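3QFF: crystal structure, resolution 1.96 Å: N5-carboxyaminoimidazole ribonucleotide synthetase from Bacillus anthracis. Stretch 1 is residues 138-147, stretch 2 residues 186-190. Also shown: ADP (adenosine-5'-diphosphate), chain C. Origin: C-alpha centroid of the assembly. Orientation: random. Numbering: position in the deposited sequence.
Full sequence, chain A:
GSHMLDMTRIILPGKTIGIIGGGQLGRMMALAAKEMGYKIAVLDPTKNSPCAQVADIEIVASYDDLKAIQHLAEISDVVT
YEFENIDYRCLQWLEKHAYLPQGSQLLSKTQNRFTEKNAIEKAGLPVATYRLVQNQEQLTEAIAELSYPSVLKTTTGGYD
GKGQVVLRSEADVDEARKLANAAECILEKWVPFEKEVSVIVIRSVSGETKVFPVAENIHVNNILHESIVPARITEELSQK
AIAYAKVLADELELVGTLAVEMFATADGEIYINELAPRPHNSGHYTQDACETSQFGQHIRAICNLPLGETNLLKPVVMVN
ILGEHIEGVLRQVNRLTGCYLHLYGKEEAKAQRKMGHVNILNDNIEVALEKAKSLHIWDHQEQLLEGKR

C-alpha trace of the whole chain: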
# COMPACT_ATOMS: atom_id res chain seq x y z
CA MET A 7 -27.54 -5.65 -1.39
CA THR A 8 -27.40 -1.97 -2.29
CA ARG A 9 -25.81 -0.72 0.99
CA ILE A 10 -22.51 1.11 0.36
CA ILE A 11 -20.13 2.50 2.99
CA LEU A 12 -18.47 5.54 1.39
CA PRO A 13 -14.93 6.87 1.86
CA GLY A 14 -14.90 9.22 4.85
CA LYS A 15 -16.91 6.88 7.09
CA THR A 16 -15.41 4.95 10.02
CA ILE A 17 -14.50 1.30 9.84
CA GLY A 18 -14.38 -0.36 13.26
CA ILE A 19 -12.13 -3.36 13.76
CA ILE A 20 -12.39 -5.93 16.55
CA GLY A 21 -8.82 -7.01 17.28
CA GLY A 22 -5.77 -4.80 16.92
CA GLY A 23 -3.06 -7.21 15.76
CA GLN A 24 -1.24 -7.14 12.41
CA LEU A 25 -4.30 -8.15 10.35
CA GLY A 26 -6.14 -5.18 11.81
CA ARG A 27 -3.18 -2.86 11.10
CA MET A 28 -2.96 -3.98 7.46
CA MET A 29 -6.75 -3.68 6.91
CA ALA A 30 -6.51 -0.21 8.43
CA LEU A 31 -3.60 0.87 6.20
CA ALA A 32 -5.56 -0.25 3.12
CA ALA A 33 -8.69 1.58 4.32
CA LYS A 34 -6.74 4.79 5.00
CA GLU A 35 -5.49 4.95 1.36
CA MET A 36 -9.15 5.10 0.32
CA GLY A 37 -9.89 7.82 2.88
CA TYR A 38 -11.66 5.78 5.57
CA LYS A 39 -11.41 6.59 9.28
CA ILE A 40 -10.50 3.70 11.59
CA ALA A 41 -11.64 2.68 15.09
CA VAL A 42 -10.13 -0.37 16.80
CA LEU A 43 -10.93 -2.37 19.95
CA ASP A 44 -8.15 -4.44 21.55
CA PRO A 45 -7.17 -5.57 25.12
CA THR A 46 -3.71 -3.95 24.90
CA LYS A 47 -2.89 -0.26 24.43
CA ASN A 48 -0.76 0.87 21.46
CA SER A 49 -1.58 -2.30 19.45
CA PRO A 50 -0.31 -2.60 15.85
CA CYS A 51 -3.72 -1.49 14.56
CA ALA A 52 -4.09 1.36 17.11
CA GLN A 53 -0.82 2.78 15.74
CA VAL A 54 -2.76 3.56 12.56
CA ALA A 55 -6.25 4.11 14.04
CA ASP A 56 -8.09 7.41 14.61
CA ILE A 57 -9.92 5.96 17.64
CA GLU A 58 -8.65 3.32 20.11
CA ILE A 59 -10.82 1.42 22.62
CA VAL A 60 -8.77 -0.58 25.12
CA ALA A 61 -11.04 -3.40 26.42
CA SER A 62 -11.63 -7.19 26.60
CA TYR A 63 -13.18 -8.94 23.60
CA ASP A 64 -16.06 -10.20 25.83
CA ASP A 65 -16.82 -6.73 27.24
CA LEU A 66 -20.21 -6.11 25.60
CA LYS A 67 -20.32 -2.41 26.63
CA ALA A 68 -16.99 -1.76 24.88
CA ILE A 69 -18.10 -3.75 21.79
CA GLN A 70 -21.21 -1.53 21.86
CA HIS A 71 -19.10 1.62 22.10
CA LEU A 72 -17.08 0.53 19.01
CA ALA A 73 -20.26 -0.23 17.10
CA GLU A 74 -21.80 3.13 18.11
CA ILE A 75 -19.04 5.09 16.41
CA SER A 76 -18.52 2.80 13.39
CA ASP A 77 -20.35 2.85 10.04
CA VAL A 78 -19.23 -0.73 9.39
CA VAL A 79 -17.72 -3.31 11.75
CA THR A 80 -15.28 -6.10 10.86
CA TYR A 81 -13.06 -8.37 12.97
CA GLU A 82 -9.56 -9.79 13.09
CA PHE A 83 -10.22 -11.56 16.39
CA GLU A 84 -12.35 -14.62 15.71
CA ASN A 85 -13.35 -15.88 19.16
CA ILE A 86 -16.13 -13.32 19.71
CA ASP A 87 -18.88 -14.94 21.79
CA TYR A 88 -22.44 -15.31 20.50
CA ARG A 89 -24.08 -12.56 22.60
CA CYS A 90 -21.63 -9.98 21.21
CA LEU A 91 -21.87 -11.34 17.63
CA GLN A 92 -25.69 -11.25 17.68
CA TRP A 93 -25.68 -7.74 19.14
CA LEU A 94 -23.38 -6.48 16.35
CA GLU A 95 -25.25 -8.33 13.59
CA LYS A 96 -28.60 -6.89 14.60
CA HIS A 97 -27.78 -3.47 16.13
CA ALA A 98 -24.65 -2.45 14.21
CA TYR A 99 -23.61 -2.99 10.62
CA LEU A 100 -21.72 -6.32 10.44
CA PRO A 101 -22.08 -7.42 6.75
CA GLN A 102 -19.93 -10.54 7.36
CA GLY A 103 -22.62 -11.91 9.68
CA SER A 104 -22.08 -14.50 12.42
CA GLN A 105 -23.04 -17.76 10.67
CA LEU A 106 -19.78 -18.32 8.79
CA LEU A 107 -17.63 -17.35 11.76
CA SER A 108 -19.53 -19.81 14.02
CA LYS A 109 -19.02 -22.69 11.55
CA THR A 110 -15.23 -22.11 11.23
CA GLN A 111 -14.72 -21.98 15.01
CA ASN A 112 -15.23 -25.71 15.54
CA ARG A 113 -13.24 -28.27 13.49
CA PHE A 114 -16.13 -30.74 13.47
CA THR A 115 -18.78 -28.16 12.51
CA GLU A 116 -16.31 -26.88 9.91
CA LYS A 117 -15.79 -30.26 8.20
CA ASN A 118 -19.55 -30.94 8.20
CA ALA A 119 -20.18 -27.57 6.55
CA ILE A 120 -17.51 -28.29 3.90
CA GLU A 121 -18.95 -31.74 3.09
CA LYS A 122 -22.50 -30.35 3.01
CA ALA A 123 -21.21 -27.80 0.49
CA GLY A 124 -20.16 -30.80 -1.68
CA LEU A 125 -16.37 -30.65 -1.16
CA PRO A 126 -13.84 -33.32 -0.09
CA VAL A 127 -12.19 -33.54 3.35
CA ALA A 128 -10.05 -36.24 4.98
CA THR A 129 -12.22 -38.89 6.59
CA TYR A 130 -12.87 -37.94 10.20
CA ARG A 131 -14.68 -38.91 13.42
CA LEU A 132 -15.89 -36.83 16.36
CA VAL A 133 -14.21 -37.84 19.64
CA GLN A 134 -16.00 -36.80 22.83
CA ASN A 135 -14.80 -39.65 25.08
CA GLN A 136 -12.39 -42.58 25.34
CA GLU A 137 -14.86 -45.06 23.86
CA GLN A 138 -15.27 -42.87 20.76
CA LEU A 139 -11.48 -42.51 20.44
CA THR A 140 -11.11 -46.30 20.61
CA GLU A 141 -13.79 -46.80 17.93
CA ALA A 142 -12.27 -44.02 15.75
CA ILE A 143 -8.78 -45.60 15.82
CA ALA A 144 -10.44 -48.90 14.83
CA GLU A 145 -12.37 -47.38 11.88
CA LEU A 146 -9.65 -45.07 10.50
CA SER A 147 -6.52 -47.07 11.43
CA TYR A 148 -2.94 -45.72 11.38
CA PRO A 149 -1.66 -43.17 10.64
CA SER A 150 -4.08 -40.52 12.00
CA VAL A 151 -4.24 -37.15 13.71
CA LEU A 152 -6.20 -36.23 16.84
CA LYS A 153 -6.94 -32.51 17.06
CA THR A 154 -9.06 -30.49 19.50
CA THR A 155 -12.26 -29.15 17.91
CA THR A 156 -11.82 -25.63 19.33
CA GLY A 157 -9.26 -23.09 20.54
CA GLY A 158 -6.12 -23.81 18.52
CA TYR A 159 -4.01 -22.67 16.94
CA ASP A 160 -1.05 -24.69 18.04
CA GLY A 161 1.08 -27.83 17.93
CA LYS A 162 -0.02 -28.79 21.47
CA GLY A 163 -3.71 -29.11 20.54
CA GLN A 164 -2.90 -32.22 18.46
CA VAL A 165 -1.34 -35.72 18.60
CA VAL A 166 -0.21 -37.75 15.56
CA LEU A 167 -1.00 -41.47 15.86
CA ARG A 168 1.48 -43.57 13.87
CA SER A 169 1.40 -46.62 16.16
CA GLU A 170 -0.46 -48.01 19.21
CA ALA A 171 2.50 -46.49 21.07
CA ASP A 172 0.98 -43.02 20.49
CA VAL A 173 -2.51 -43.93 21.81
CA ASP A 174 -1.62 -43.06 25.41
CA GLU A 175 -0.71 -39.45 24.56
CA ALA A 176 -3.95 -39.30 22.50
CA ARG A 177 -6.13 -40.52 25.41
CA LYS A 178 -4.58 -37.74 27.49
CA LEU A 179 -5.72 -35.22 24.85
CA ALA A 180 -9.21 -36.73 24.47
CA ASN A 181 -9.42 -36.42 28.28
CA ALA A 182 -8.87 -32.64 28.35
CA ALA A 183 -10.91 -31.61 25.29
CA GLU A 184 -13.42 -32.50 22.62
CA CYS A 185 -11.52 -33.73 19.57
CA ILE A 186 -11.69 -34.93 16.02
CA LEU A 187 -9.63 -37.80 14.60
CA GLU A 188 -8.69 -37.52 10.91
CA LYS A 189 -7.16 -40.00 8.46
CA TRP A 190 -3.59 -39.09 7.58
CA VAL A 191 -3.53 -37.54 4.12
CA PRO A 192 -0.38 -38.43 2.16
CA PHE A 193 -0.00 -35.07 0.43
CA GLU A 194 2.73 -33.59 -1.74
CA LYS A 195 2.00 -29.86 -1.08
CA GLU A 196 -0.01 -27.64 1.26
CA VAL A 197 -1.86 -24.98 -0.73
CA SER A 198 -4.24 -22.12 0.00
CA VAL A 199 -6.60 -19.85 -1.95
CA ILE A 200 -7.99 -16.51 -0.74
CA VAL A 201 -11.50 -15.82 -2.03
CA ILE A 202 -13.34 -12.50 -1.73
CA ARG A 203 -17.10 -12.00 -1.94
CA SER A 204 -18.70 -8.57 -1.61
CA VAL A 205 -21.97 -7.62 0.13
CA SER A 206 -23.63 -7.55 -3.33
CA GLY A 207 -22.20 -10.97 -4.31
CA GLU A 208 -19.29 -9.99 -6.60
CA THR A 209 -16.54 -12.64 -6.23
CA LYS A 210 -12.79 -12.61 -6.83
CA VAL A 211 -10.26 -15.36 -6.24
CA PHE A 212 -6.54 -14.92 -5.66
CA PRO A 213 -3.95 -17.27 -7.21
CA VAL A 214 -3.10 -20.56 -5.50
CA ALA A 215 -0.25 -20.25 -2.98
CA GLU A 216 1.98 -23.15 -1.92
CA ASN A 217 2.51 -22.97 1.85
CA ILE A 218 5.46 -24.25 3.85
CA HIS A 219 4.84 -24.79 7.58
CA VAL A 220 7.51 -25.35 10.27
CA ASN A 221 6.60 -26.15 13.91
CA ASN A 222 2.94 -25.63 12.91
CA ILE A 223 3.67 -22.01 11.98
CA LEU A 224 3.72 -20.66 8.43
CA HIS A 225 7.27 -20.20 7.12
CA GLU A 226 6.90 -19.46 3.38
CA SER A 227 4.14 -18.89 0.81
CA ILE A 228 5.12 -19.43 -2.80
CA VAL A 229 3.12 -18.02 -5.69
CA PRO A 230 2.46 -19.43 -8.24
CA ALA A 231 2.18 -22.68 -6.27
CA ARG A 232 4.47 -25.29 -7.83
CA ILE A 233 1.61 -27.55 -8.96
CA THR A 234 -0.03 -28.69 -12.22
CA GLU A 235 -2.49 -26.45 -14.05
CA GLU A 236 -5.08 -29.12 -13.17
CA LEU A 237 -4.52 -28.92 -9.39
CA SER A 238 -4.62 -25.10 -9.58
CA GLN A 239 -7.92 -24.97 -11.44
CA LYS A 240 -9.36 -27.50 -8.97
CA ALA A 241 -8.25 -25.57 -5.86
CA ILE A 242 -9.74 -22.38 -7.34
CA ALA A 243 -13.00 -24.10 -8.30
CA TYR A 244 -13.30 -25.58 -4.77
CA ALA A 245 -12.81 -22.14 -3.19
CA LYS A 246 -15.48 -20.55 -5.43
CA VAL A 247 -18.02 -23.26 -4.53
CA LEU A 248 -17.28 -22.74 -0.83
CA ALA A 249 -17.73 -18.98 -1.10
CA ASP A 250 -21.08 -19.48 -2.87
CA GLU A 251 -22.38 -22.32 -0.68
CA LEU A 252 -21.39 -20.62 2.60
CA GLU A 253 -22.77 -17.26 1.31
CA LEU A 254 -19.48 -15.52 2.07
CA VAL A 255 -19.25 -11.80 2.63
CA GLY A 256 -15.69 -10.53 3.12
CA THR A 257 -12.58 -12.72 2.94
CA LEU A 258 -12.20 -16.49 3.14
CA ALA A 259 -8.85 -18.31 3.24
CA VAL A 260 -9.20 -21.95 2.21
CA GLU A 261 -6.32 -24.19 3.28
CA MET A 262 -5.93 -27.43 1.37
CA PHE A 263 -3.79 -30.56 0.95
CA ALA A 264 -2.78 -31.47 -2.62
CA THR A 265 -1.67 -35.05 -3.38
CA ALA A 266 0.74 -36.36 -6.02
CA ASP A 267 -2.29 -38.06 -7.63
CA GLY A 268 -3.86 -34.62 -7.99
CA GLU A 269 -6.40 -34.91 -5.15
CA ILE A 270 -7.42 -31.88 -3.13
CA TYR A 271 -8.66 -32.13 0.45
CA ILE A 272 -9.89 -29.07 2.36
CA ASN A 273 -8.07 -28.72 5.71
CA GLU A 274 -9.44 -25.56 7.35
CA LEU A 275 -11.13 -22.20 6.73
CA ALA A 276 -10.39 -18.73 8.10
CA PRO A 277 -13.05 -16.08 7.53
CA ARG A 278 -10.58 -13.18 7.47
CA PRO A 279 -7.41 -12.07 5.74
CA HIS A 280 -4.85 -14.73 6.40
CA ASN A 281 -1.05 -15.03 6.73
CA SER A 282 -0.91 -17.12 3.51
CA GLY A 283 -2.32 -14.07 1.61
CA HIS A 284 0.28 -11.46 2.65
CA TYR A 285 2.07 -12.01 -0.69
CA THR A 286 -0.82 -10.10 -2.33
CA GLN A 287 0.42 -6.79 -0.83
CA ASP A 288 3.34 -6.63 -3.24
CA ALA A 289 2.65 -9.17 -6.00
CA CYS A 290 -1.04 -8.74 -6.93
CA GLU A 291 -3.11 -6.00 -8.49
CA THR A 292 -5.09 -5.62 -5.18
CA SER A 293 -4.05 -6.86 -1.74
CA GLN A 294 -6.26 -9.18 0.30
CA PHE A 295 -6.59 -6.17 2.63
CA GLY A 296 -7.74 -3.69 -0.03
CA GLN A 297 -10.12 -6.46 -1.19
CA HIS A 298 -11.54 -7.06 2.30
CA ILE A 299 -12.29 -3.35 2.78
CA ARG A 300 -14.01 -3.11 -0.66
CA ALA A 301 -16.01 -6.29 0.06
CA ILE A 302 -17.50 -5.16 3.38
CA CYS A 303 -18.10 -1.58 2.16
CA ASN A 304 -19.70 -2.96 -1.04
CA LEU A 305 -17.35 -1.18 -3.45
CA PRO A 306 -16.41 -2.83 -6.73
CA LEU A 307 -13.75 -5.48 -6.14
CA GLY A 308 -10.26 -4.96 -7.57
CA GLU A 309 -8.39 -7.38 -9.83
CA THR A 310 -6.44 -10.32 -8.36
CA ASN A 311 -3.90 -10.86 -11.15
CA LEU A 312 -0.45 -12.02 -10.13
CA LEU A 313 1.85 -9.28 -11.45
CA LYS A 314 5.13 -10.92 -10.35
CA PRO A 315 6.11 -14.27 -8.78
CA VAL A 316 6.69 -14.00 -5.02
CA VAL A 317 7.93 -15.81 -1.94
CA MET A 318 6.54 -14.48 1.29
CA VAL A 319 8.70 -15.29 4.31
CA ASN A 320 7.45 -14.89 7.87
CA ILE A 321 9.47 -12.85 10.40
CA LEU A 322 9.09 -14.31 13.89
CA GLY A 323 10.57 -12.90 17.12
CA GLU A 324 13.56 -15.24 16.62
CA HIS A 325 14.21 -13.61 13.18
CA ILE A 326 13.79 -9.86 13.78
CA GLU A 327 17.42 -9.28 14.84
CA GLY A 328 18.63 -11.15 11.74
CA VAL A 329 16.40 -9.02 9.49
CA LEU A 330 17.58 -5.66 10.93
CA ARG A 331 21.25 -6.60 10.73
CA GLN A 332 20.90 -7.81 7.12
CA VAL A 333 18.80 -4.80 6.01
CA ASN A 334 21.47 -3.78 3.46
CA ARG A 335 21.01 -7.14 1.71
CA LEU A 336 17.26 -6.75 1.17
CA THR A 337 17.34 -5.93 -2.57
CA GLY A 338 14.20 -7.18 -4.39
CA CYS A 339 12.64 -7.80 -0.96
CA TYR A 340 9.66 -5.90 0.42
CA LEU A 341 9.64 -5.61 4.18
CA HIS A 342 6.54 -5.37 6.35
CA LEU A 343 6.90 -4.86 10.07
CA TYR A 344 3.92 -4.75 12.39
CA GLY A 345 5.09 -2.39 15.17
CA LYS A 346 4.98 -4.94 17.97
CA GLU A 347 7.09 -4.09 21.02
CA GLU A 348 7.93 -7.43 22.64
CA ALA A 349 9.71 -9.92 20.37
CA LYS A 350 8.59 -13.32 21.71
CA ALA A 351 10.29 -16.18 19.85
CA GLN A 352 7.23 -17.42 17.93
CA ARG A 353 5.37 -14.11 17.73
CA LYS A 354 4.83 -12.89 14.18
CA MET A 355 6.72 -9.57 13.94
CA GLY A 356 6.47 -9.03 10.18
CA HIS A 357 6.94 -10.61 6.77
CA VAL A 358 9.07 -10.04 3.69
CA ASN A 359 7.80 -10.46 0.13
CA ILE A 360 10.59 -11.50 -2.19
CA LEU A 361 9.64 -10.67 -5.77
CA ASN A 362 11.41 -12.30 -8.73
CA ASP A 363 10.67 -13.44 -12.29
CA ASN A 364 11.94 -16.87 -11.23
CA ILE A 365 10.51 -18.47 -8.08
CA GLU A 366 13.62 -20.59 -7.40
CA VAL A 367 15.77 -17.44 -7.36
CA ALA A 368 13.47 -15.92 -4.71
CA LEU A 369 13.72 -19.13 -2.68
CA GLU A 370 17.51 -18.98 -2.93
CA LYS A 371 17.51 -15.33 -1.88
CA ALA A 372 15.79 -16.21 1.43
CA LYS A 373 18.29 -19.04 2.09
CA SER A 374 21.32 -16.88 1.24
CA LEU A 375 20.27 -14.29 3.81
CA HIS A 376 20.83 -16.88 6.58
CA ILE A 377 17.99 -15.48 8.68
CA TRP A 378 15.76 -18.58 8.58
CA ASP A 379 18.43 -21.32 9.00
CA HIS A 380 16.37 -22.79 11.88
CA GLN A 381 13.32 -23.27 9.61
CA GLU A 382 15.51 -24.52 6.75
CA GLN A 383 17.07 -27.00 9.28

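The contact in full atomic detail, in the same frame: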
# COMPACT_ATOMS: atom_id res chain seq x y z
N GLN A 138 -15.23 -43.39 22.12
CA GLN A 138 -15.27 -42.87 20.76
C GLN A 138 -13.88 -42.81 20.13
O GLN A 138 -13.75 -43.04 18.93
CB GLN A 138 -15.96 -41.50 20.71
CG GLN A 138 -17.47 -41.60 20.87
CD GLN A 138 -18.20 -40.27 20.68
OE1 GLN A 138 -17.60 -39.19 20.68
NE2 GLN A 138 -19.52 -40.36 20.53
N LEU A 139 -12.86 -42.50 20.93
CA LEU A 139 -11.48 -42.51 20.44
C LEU A 139 -11.08 -43.93 20.04
O LEU A 139 -10.53 -44.13 18.96
CB LEU A 139 -10.50 -41.95 21.47
CG LEU A 139 -9.01 -41.94 21.08
CD1 LEU A 139 -8.75 -41.26 19.71
CD2 LEU A 139 -8.16 -41.28 22.16
N THR A 140 -11.40 -44.90 20.90
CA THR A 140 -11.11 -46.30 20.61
C THR A 140 -11.75 -46.75 19.30
O THR A 140 -11.07 -47.33 18.43
CB THR A 140 -11.51 -47.24 21.77
OG1 THR A 140 -10.84 -46.82 22.96
CG2 THR A 140 -11.13 -48.68 21.47
N GLU A 141 -13.05 -46.46 19.15
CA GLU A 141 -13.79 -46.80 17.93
C GLU A 141 -13.21 -46.08 16.69
O GLU A 141 -13.12 -46.69 15.61
CB GLU A 141 -15.29 -46.50 18.08
CG GLU A 141 -16.07 -47.55 18.88
CD GLU A 141 -17.58 -47.27 18.99
OE1 GLU A 141 -18.22 -47.77 19.95
OE2 GLU A 141 -18.13 -46.55 18.13
N ALA A 142 -12.83 -44.81 16.85
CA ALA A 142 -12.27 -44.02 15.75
C ALA A 142 -10.95 -44.61 15.25
O ALA A 142 -10.79 -44.81 14.04
CB ALA A 142 -12.10 -42.56 16.16
N ILE A 143 -10.03 -44.88 16.16
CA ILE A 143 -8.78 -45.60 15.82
C ILE A 143 -9.07 -46.89 15.04
O ILE A 143 -8.41 -47.17 14.03
CB ILE A 143 -7.95 -45.94 17.08
CG1 ILE A 143 -7.48 -44.65 17.78
CG2 ILE A 143 -6.74 -46.81 16.71
CD1 ILE A 143 -7.12 -44.84 19.24
N ALA A 144 -10.06 -47.65 15.49
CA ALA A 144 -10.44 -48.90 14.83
C ALA A 144 -10.90 -48.66 13.39
O ALA A 144 -10.44 -49.36 12.48
CB ALA A 144 -11.53 -49.62 15.63
N GLU A 145 -11.79 -47.69 13.20
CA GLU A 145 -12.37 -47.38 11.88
C GLU A 145 -11.36 -46.79 10.90
O GLU A 145 -11.33 -47.17 9.72
CB GLU A 145 -13.55 -46.40 12.00
CG GLU A 145 -14.85 -46.98 12.54
CD GLU A 145 -15.84 -45.88 12.94
OE1 GLU A 145 -15.53 -45.12 13.89
OE2 GLU A 145 -16.91 -45.77 12.30
N LEU A 146 -10.54 -45.85 11.38
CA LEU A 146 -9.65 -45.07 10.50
C LEU A 146 -8.24 -45.64 10.39
O LEU A 146 -7.54 -45.35 9.42
CB LEU A 146 -9.59 -43.60 10.94
CG LEU A 146 -10.86 -42.75 11.03
CD1 LEU A 146 -10.48 -41.28 11.20
CD2 LEU A 146 -11.77 -42.93 9.82
N SER A 147 -7.84 -46.43 11.38
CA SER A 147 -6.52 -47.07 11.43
C SER A 147 -5.37 -46.06 11.48
O SER A 147 -5.60 -44.85 11.65
CB SER A 147 -6.34 -48.07 10.28
OG SER A 147 -5.18 -48.86 10.46
N ILE A 186 -11.38 -34.27 17.25
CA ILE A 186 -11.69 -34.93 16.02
C ILE A 186 -10.47 -35.79 15.67
O ILE A 186 -9.34 -35.38 15.89
CB ILE A 186 -12.01 -33.88 14.90
CG1 ILE A 186 -12.59 -34.54 13.66
CG2 ILE A 186 -10.79 -33.02 14.53
CD1 ILE A 186 -12.85 -33.52 12.54
N LEU A 187 -10.71 -36.99 15.16
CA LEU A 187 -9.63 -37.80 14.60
C LEU A 187 -9.79 -37.84 13.08
O LEU A 187 -10.86 -38.16 12.58
CB LEU A 187 -9.63 -39.22 15.16
CG LEU A 187 -8.42 -40.10 14.78
CD1 LEU A 187 -7.28 -39.85 15.74
CD2 LEU A 187 -8.78 -41.58 14.78
N GLU A 188 -8.70 -37.53 12.37
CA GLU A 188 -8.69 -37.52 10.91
C GLU A 188 -7.72 -38.54 10.34
O GLU A 188 -6.63 -38.72 10.89
CB GLU A 188 -8.26 -36.15 10.39
CG GLU A 188 -9.13 -34.98 10.80
CD GLU A 188 -8.60 -33.67 10.23
OE1 GLU A 188 -9.03 -32.60 10.71
OE2 GLU A 188 -7.73 -33.71 9.33
N LYS A 189 -8.10 -39.18 9.24
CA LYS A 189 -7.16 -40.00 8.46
C LYS A 189 -5.99 -39.15 8.00
O LYS A 189 -6.16 -38.01 7.58
CB LYS A 189 -7.84 -40.62 7.24
CG LYS A 189 -8.08 -42.11 7.34
CD LYS A 189 -8.74 -42.64 6.08
CE LYS A 189 -9.45 -43.97 6.32
NZ LYS A 189 -10.73 -44.05 5.55
N TRP A 190 -4.80 -39.72 8.10
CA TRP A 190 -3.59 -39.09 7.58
C TRP A 190 -3.69 -38.98 6.07
O TRP A 190 -3.93 -39.97 5.38
CB TRP A 190 -2.36 -39.90 7.97
CG TRP A 190 -1.05 -39.32 7.51
CD1 TRP A 190 -0.35 -39.65 6.38
CD2 TRP A 190 -0.28 -38.32 8.19
NE1 TRP A 190 0.80 -38.91 6.30
CE2 TRP A 190 0.87 -38.09 7.40
CE3 TRP A 190 -0.45 -37.60 9.38
CZ2 TRP A 190 1.85 -37.15 7.76
CZ3 TRP A 190 0.52 -36.67 9.74
CH2 TRP A 190 1.66 -36.45 8.93
PB ADP C . -3.65 -25.77 12.94
O1B ADP C . -2.91 -25.76 14.25
O2B ADP C . -5.09 -25.32 13.08
O3B ADP C . -2.89 -25.10 11.82
PA ADP C . -3.98 -28.00 11.09
O1A ADP C . -3.77 -26.97 10.01
O2A ADP C . -5.25 -28.83 11.12
O3A ADP C . -3.76 -27.34 12.56
O5' ADP C . -2.77 -29.05 11.00
C5' ADP C . -1.44 -28.63 11.27
C4' ADP C . -0.48 -29.37 10.35
O4' ADP C . -0.62 -30.78 10.58
C3' ADP C . -0.79 -29.13 8.89
O3' ADP C . 0.04 -28.10 8.35
C2' ADP C . -0.52 -30.47 8.22
O2' ADP C . 0.81 -30.50 7.70
C1' ADP C . -0.63 -31.50 9.34
N9 ADP C . -1.90 -32.26 9.21
C8 ADP C . -3.08 -31.95 9.78
N7 ADP C . -4.04 -32.85 9.47
C5 ADP C . -3.48 -33.77 8.67
C6 ADP C . -3.94 -35.00 7.97
N6 ADP C . -5.23 -35.43 8.08
N1 ADP C . -3.03 -35.68 7.23
C2 ADP C . -1.75 -35.27 7.12
N3 ADP C . -1.27 -34.17 7.72
C4 ADP C . -2.07 -33.39 8.50

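The helix of residues 138-146 and the strand of residues 186-189 run almost exactly alongside one another, their N-to-C directions differing by only 8°, and no hydrogen bond joins the two stretches. Their axes come within 9.2 Å, and the 299 Å² buried between them is held by apolar packing, most of it involving two leucines, one from each element. Because the two elements run the same way, successive turns of the helix meet alternate residues of the strand: Ala 142 lies nearest Leu 187, with 6.9 Å between their CA atoms, and one turn later Leu 146 lies nearest Lys 189, with a CA to CA distance of 6.0 Å.

Leu 187 is the strand's main contribution. Its CA-to-CB bond points toward the helix, and with chi1 in t and chi2 in p its two methyl groups reach the helix surface. Leu 187 CD2 lies 3.7 Å from Ala 142 CB, a close approach made at a position where the helix carries a single methyl group. The same Leu 187 CD2 is 3.8 Å from Ile 143 N, so the methyl rests against the helix backbone as well. That amide is already committed within the helix, Ile 143 N donating to Leu 139 O at 2.9 Å, so the contact with the leucine costs that amide no hydrogen bond. The CA-to-CB bond of Ile 143 points away from the strand, and its side chain makes only a peripheral approach, 4.5 Å from Ile 143 CG1 to Leu 187 CD2. A turn before Ala 142, Leu 139 CD1 comes within 4.5 Å of Leu 187 CD1; the side chain of Leu 139 sets out sideways, but its end draws nearer to the strand.

Leu 146, the last residue of the helix, supplies the matching half of the contact. It points toward the strand in an m,t rotamer, and Leu 146 CD1 lies 4.0 Å from Leu 187 CD2. The same methyl extends over the strand backbone, with Leu 146 CD1 placed 3.4 Å from Leu 187 O and 3.7 Å from Lys 189 N. Lys 189 adds the aliphatic part of its side chain, Lys 189 CG lying 4.2 Å from Leu 146 CB, while its NZ is hydrogen-bonded elsewhere in the structure. Immediately after Leu 146, Ser 147 leaves the helix with positive phi, although Ser 147 N still donates to Ile 143 O at 2.8 Å.

The strand also borders the nucleotide. The CA-to-CB bond of Glu 188 points away from the helix, as expected from the alternation with Leu 187, and the adenine amino group ADP N6 donates to Glu 188 OE2 at 3.3 Å and to the backbone Lys 189 O at 2.8 Å. Beyond the strand, ADP C2 lies over one face of the Trp 190 ring. Lys 189 thus takes part in both, its side chain against Leu 146 and its backbone O bound to ADP N6.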